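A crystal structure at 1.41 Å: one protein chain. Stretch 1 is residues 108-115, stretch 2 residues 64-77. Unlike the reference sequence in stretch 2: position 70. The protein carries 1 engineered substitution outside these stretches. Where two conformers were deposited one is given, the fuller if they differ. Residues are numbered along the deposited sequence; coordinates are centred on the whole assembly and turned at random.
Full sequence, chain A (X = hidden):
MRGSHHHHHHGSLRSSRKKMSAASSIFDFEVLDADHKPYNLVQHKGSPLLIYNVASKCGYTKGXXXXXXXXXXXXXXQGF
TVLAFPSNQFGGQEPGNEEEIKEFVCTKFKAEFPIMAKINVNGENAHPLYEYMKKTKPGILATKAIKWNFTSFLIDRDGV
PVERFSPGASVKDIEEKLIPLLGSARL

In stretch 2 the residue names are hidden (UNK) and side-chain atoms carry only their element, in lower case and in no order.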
# COMPACT_ATOMS: atom_id res chain seq x y z
N LYS A 108 -4.62 13.95 -10.20
CA LYS A 108 -3.95 12.66 -10.35
C LYS A 108 -2.78 12.51 -9.39
O LYS A 108 -1.90 13.34 -9.35
CB LYS A 108 -3.42 12.50 -11.80
CG LYS A 108 -2.80 11.13 -11.99
CD LYS A 108 -1.99 10.99 -13.28
CE LYS A 108 -1.84 9.53 -13.66
NZ LYS A 108 -1.87 9.25 -15.14
N PHE A 109 -2.74 11.44 -8.62
CA PHE A 109 -1.61 11.07 -7.81
C PHE A 109 -0.34 10.84 -8.65
O PHE A 109 -0.46 10.16 -9.69
CB PHE A 109 -1.93 9.77 -7.06
CG PHE A 109 -0.80 9.46 -6.09
CD1 PHE A 109 -0.52 10.35 -5.04
CD2 PHE A 109 0.00 8.35 -6.24
CE1 PHE A 109 0.51 10.11 -4.16
CE2 PHE A 109 1.01 8.09 -5.31
CZ PHE A 109 1.27 8.96 -4.28
N LYS A 110 0.74 11.43 -8.14
CA LYS A 110 2.08 11.31 -8.72
C LYS A 110 3.14 11.04 -7.66
O LYS A 110 3.11 11.61 -6.56
CB LYS A 110 2.52 12.61 -9.44
CG LYS A 110 1.70 12.98 -10.67
CD LYS A 110 2.16 14.24 -11.37
CE LYS A 110 2.46 15.49 -10.60
NZ LYS A 110 1.35 16.23 -9.93
N ALA A 111 4.11 10.21 -8.01
CA ALA A 111 5.18 9.85 -7.09
C ALA A 111 6.44 9.33 -7.79
O ALA A 111 6.52 8.92 -8.95
CB ALA A 111 4.66 8.80 -6.12
N GLU A 112 7.54 9.28 -7.01
CA GLU A 112 8.81 8.77 -7.51
C GLU A 112 8.85 7.25 -7.57
O GLU A 112 9.67 6.66 -8.28
CB GLU A 112 9.87 9.30 -6.55
CG GLU A 112 10.38 10.69 -6.89
CD GLU A 112 11.64 10.93 -6.06
OE1 GLU A 112 12.69 10.31 -6.38
OE2 GLU A 112 11.49 11.71 -5.10
N PHE A 113 7.96 6.62 -6.80
CA PHE A 113 7.92 5.15 -6.68
C PHE A 113 6.86 4.59 -7.61
O PHE A 113 6.03 5.39 -8.07
CB PHE A 113 7.68 4.73 -5.24
CG PHE A 113 6.71 5.57 -4.42
CD1 PHE A 113 5.35 5.37 -4.53
CD2 PHE A 113 7.09 6.56 -3.56
CE1 PHE A 113 4.40 6.07 -3.81
CE2 PHE A 113 6.19 7.28 -2.81
CZ PHE A 113 4.80 7.08 -2.94
N PRO A 114 6.83 3.30 -7.92
CA PRO A 114 5.80 2.72 -8.79
C PRO A 114 4.37 2.79 -8.27
O PRO A 114 4.06 2.52 -7.11
CB PRO A 114 6.19 1.23 -8.89
CG PRO A 114 7.70 1.30 -8.72
CD PRO A 114 7.85 2.28 -7.56
N ILE A 115 3.50 3.13 -9.25
CA ILE A 115 2.07 3.17 -8.96
C ILE A 115 1.39 2.16 -9.88
O ILE A 115 1.65 2.08 -11.09
CB ILE A 115 1.44 4.55 -9.17
CG1 ILE A 115 2.18 5.66 -8.41
CG2 ILE A 115 -0.04 4.57 -8.82
CD1 ILE A 115 1.96 7.04 -8.95
N UNK A 64 1.56 10.63 5.06
CA UNK A 64 1.83 9.41 4.32
C UNK A 64 2.63 9.61 3.07
O UNK A 64 3.60 8.85 2.83
N UNK A 65 2.27 10.62 2.27
CA UNK A 65 3.13 10.90 1.12
C UNK A 65 4.59 11.15 1.51
O UNK A 65 5.55 10.69 0.84
c UNK A 65 3.47 12.01 -1.98
c UNK A 65 2.62 12.15 0.37
c UNK A 65 5.37 13.98 -1.59
o UNK A 65 6.10 13.79 -3.80
c UNK A 65 3.57 12.61 -0.72
c UNK A 65 4.54 13.62 -0.58
c UNK A 65 4.31 12.40 -3.02
c UNK A 65 5.25 13.37 -2.82
N UNK A 66 4.80 12.00 2.49
CA UNK A 66 6.14 12.41 2.88
C UNK A 66 6.91 11.19 3.39
O UNK A 66 8.05 10.97 3.03
c UNK A 66 5.34 15.59 4.98
c UNK A 66 6.15 13.46 3.98
o UNK A 66 4.18 15.62 5.45
c UNK A 66 5.55 14.82 3.67
o UNK A 66 6.32 16.14 5.53
N UNK A 67 6.21 10.41 4.22
CA UNK A 67 6.83 9.22 4.81
C UNK A 67 7.21 8.21 3.73
O UNK A 67 8.37 7.80 3.71
c UNK A 67 5.90 8.56 5.83
o UNK A 67 5.76 9.49 6.90
c UNK A 67 6.55 7.33 6.43
N UNK A 68 6.27 7.86 2.87
CA UNK A 68 6.59 6.89 1.79
C UNK A 68 7.74 7.40 0.94
O UNK A 68 8.61 6.63 0.56
c UNK A 68 5.40 6.63 0.87
N UNK A 69 7.78 8.68 0.59
CA UNK A 69 8.80 9.16 -0.35
C UNK A 69 10.17 9.18 0.32
O UNK A 69 11.20 8.79 -0.26
c UNK A 69 8.40 10.56 -0.84
c UNK A 69 9.47 11.16 -1.73
o UNK A 69 7.16 10.46 -1.60
N UNK A 70 10.15 9.69 1.56
CA UNK A 70 11.37 9.67 2.35
C UNK A 70 11.97 8.27 2.46
O UNK A 70 13.18 8.12 2.24
o UNK A 70 10.67 11.55 3.66
c UNK A 70 12.42 10.13 4.58
c UNK A 70 11.12 10.18 3.78
N UNK A 71 11.14 7.26 2.78
CA UNK A 71 11.71 5.92 2.96
C UNK A 71 12.18 5.36 1.63
O UNK A 71 13.27 4.76 1.55
c UNK A 71 10.28 5.21 5.01
c UNK A 71 10.70 4.95 3.56
c UNK A 71 11.43 4.84 5.92
c UNK A 71 9.00 4.48 5.41
N UNK A 72 11.38 5.52 0.60
CA UNK A 72 11.78 5.11 -0.75
C UNK A 72 13.14 5.64 -1.15
O UNK A 72 14.06 4.92 -1.57
o UNK A 72 11.84 4.05 -7.03
c UNK A 72 10.98 3.84 -3.50
c UNK A 72 11.31 6.14 -4.10
c UNK A 72 11.25 3.42 -4.79
c UNK A 72 11.00 5.19 -3.14
c UNK A 72 11.56 4.39 -5.73
c UNK A 72 10.70 5.62 -1.73
c UNK A 72 11.58 5.72 -5.40
N UNK A 73 13.34 6.97 -1.02
CA UNK A 73 14.59 7.58 -1.49
C UNK A 73 15.75 7.22 -0.58
O UNK A 73 16.89 7.06 -1.03
n UNK A 73 12.85 10.63 -2.59
c UNK A 73 14.43 9.10 -1.59
o UNK A 73 13.59 8.86 -3.83
c UNK A 73 13.57 9.53 -2.78
N UNK A 74 15.49 7.09 0.72
CA UNK A 74 16.53 6.71 1.65
C UNK A 74 17.07 5.31 1.42
O UNK A 74 18.28 5.10 1.59
c UNK A 74 15.95 6.77 3.07
c UNK A 74 16.99 6.48 4.12
c UNK A 74 16.99 7.55 5.19
c UNK A 74 16.01 7.19 6.28
n UNK A 74 16.49 7.70 7.62
N UNK A 75 16.22 4.35 1.08
CA UNK A 75 16.56 2.94 1.15
C UNK A 75 16.47 2.21 -0.18
O UNK A 75 16.89 1.03 -0.23
c UNK A 75 15.92 2.69 3.59
c UNK A 75 17.13 2.39 4.22
c UNK A 75 17.38 2.83 5.52
c UNK A 75 15.24 3.89 5.61
c UNK A 75 16.45 3.58 6.20
c UNK A 75 14.98 3.44 4.31
c UNK A 75 15.65 2.20 2.18
o UNK A 75 16.72 4.02 7.48
N UNK A 76 15.95 2.86 -1.24
CA UNK A 76 15.94 2.11 -2.51
C UNK A 76 17.34 1.64 -2.92
O UNK A 76 17.51 0.66 -3.65
n UNK A 76 14.98 7.30 -5.93
c UNK A 76 15.92 6.40 -5.19
c UNK A 76 15.93 4.33 -3.79
c UNK A 76 15.28 2.96 -3.59
c UNK A 76 15.21 5.09 -4.91
N UNK A 77 18.43 2.29 -2.47
CA UNK A 77 19.75 1.84 -2.89
C UNK A 77 20.11 0.53 -2.21
O UNK A 77 21.06 -0.16 -2.65
o UNK A 77 20.67 3.39 -1.26
c UNK A 77 20.85 2.87 -2.57

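Position 64 has no side-chain atoms and touches nothing on stretch 1. It is Gly64.

Position 65 has one carbon and a six-carbon ring bearing an oxygen. One ring carbon lies 4.1 Å from CE1 of Phe109, and another lies 3.8 Å from the backbone O of Lys110. Both neighbours sit at the ring edge. This is Tyr65, and the two ring carbons are CD1 and CE1.

Position 66 has three carbons, the third carrying two oxygens. The carboxylate makes it Glu66, out of reach of stretch 1.

Position 67 has one carbon carrying an oxygen and a carbon. It is Thr67, buried and out of reach of stretch 1.

Position 68 has a single carbon, 3.8 Å from CE2 of Phe113. It is Ala68, and its CB points toward stretch 1.

Position 69 again has one carbon carrying an oxygen and a carbon. The oxygen lies at the ring edge of Phe113, 3.5 Å from CE2. It is Thr69. OG1 donates to O of Tyr65 at 2.9 Å.

Position 70 has the same branched pattern and no contact with stretch 1. It is Thr70, where the reference has Ala. Its OG1 donates to O of Glu66 at 2.8 Å.

Position 71 has four carbons, forked at the second. It is Leu71, buried away from this contact.

Position 72 has one carbon and a six-carbon ring bearing an oxygen. CB of Phe113 stands over the ring face, 3.7 Å from the ring centroid. This is Tyr72.

Position 73 has two carbons, the second bearing an oxygen and a nitrogen. The amide nitrogen lies 3.1 Å from OE2 of Glu112. This is Asn73. ND2 donates to that OE2 with a nearly straight angle of 166°.

Position 74 has four carbons in a row ending in nitrogen. It is Lys74; its NZ is hydrogen-bonded elsewhere in the structure.

Position 75 has one carbon and an oxygen-bearing six-carbon ring. It is Tyr75, out of reach of stretch 1.

Position 76 has four carbons in a row and a terminal nitrogen. The nitrogen forms a long salt bridge with OE1 of Glu112 at 3.8 Å. It is Lys76. NZ donates to OD1 of Asn73 at 3.0 Å.

Position 77 has one carbon and one oxygen. It is Ser77, without contact.

The contact centres on Phe113. Its ring edge meets the face of Tyr72, with planes at 74°, while Ala68 and Thr69 pack against the same ring. Beside this, the exposed Glu112 carboxylate joins Asn73 and Lys76, adding polar ties to the aromatic packing.

Stretch 2, residues 64-77: GYETATTLYNKYKS
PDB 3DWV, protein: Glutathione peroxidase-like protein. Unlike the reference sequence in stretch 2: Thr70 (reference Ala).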